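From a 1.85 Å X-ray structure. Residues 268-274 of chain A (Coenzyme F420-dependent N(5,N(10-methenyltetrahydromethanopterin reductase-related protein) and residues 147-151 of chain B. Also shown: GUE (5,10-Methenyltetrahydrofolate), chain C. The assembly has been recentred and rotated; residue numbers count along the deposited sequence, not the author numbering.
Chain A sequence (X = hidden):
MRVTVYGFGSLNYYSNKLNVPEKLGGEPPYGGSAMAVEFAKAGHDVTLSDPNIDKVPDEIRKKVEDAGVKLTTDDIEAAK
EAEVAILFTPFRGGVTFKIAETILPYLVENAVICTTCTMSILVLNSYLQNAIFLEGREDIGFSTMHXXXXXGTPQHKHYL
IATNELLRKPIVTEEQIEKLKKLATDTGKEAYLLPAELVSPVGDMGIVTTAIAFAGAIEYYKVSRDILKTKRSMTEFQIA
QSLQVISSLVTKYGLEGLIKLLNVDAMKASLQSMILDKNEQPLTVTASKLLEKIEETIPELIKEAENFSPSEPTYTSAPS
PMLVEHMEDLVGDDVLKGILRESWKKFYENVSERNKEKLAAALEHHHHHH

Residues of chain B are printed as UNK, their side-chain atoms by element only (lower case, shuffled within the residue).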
# COMPACT_ATOMS: atom_id res chain seq x y z
N LYS A 268 -7.02 3.86 -15.28
CA LYS A 268 -6.27 4.14 -16.50
C LYS A 268 -6.53 5.56 -17.04
O LYS A 268 -5.60 6.23 -17.47
CB LYS A 268 -6.66 3.12 -17.54
CG LYS A 268 -5.98 3.25 -18.89
CD LYS A 268 -6.58 2.26 -19.91
CE LYS A 268 -7.20 1.00 -19.32
NZ LYS A 268 -8.01 0.28 -20.34
N ALA A 269 -7.79 5.98 -17.03
CA ALA A 269 -8.20 7.30 -17.52
C ALA A 269 -7.58 8.38 -16.66
O ALA A 269 -6.91 9.27 -17.17
CB ALA A 269 -9.71 7.41 -17.50
N SER A 270 -7.80 8.29 -15.34
CA SER A 270 -7.26 9.26 -14.37
C SER A 270 -5.71 9.39 -14.49
O SER A 270 -5.19 10.51 -14.46
CB SER A 270 -7.60 8.82 -12.94
OG SER A 270 -6.95 9.64 -11.98
N LEU A 271 -5.02 8.26 -14.63
CA LEU A 271 -3.55 8.22 -14.71
C LEU A 271 -2.99 8.99 -15.90
O LEU A 271 -1.87 9.51 -15.82
CB LEU A 271 -3.03 6.75 -14.75
CG LEU A 271 -1.50 6.57 -14.70
CD1 LEU A 271 -0.94 7.02 -13.35
CD2 LEU A 271 -1.11 5.05 -14.96
N GLN A 272 -3.76 9.12 -16.98
CA GLN A 272 -3.27 9.85 -18.15
C GLN A 272 -2.87 11.30 -17.81
O GLN A 272 -1.91 11.83 -18.39
CB GLN A 272 -4.34 9.87 -19.27
CG GLN A 272 -4.70 8.49 -19.81
CD GLN A 272 -3.51 7.55 -19.95
OE1 GLN A 272 -2.64 7.73 -20.79
NE2 GLN A 272 -3.44 6.52 -19.13
N SER A 273 -3.58 11.93 -16.88
CA SER A 273 -3.32 13.32 -16.52
C SER A 273 -2.15 13.48 -15.56
O SER A 273 -1.80 14.60 -15.22
CB SER A 273 -4.57 13.97 -15.99
OG SER A 273 -5.47 14.18 -17.06
N MET A 274 -1.54 12.38 -15.12
CA MET A 274 -0.39 12.48 -14.23
C MET A 274 0.89 12.05 -14.96
O MET A 274 1.95 11.94 -14.34
CB MET A 274 -0.66 11.70 -12.94
CG MET A 274 -1.51 12.48 -11.93
SD MET A 274 -0.73 14.04 -11.31
CE MET A 274 0.83 13.36 -10.54
N UNK B 147 -13.03 15.45 -11.90
CA UNK B 147 -12.55 15.33 -13.29
C UNK B 147 -11.41 14.34 -13.50
O UNK B 147 -11.26 13.87 -14.63
c UNK B 147 -12.68 16.77 -11.31
c UNK B 147 -11.85 17.43 -12.37
c UNK B 147 -12.12 16.75 -13.66
N UNK B 148 -10.61 14.06 -12.44
CA UNK B 148 -9.46 13.11 -12.45
C UNK B 148 -8.67 13.46 -13.71
O UNK B 148 -8.29 12.61 -14.52
c UNK B 148 -9.97 11.67 -12.53
N UNK B 149 -8.50 14.77 -13.89
CA UNK B 149 -7.86 15.40 -15.05
C UNK B 149 -8.10 16.90 -14.89
O UNK B 149 -8.85 17.30 -14.00
c UNK B 149 -8.54 14.92 -16.37
N UNK B 150 -7.48 17.73 -15.75
CA UNK B 150 -7.71 19.15 -15.69
C UNK B 150 -8.76 19.49 -16.77
O UNK B 150 -8.45 19.41 -17.97
c UNK B 150 -6.39 19.95 -15.91
c UNK B 150 -6.68 21.46 -16.04
c UNK B 150 -5.39 19.63 -14.75
c UNK B 150 -3.95 20.21 -15.00
N UNK B 151 -9.99 19.89 -16.40
CA UNK B 151 -10.98 20.22 -17.44
C UNK B 151 -10.43 21.27 -18.40
O UNK B 151 -9.87 22.29 -17.95
c UNK B 151 -10.59 20.05 -15.05
c UNK B 151 -12.08 19.96 -15.34
c UNK B 151 -12.17 20.75 -16.64
N1 GUE C . -4.47 14.12 -12.69
C2 GUE C . -5.37 13.49 -11.89
N3 GUE C . -5.80 14.01 -10.73
C4 GUE C . -5.41 15.19 -10.28
C6 GUE C . -3.54 18.08 -11.92
C1' GUE C . -1.79 21.22 -6.57
C2' GUE C . -1.93 19.84 -6.35
C3' GUE C . -2.24 18.99 -7.41
C4' GUE C . -2.44 19.50 -8.70
C5' GUE C . -2.32 20.88 -8.90
O4 GUE C . -5.87 15.62 -9.20
C4A GUE C . -4.46 15.95 -11.12
N5 GUE C . -3.86 17.18 -10.82
C7 GUE C . -2.58 17.27 -12.78
N8 GUE C . -3.13 15.98 -13.16
C8A GUE C . -4.01 15.33 -12.36
N2 GUE C . -5.81 12.27 -12.28
C9 GUE C . -2.67 19.11 -11.18
N10 GUE C . -2.83 18.68 -9.79
C6' GUE C . -2.00 21.73 -7.85
C11 GUE C . -1.45 22.16 -5.43
O11 GUE C . -0.97 21.73 -4.39
N GUE C . -1.72 23.46 -5.57
CA GUE C . -1.60 24.42 -4.47
C GUE C . -2.90 25.17 -4.22
OX1 GUE C . -3.70 25.33 -5.18
OX2 GUE C . -3.15 25.60 -3.08
CB GUE C . -0.43 25.38 -4.68
CG GUE C . 0.36 25.12 -5.96
CD GUE C . 1.43 26.18 -6.22
OE1 GUE C . 2.58 25.78 -6.56
OE2 GUE C . 1.13 27.39 -6.11
C1 GUE C . -3.43 17.55 -9.68
O HOH W 1 -7.06 12.00 -16.84
O HOH W 2 -5.57 16.73 -17.74

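Position 147 of chain B carries three side-chain carbons that close a ring onto its own backbone nitrogen, and the ring is out of reach of the chain A stretch. A ring of this kind belongs to proline alone among the standard residues, so this is Pro147(B). Its ring fixes phi, here -68°, and leaves the nitrogen without a proton to donate, which costs nothing at a place where the chain A stretch is out of reach.

Position 148 has a single side-chain carbon, lying 3.7 Å from OG of Ser270(A). One carbon and nothing beyond it means alanine: Ala148(B). Its phi and psi of 47° and 44° are left-handed, a conformation that a residue with a small, unbranched side chain tolerates more readily than a beta-branched one. The backbone approaches closely here, with O of Ala148(B) 3.5 Å from CA of Ser270(A) in a nearly straight CA-H...O contact.

Position 149 has one side-chain carbon, 3.2 Å from OG of Ser273(A), and again the residue is alanine, Ala149(B). This is a tight van der Waals contact, since a methyl group offers the hydroxyl no hydrogen-bonding partner. The backbone is almost fully extended, with phi 172° and psi 173°.

Position 150 has four carbons, forked at the first, with one arm two carbons long, and they do not reach the chain A stretch. This is the beta-branched pattern of isoleucine, Ile150(B). The side chain packs on the ligand, CG1 of Ile150(B) lying 3.7 Å from C6 of GUE, where an aliphatic group suits a saturated carbon.

Position 151 repeats the three-carbon ring closed onto nitrogen, and the ring makes no contact with the chain A stretch; it is Pro151(B). The ring restrains phi, here -54°, and its nitrogen has no proton to be left unsatisfied.

No direct hydrogen bond joins the two stretches; water and ligand supply the polar links. Water 1 lies within hydrogen-bonding distance of O of Ala148(B) (2.7 Å), O of Ala269(A) (2.8 Å) and OG of Ser273(A) (2.7 Å). Water 2 accepts from N of Ile150(B) at 2.9 Å and bonds the same serine OG of Ser273(A) at 2.6 Å, so this one hydroxyl serves both bridges. GUE is held by the chain A backbone: its N2 donates to O of Ser270(A) at 2.9 Å, and its N8 to O of Ser273(A) at 2.8 Å. Small side chains thus let the two backbones come close, while the waters satisfy polar groups that do not meet directly.

Chain B, residues 147-151: PAAIP
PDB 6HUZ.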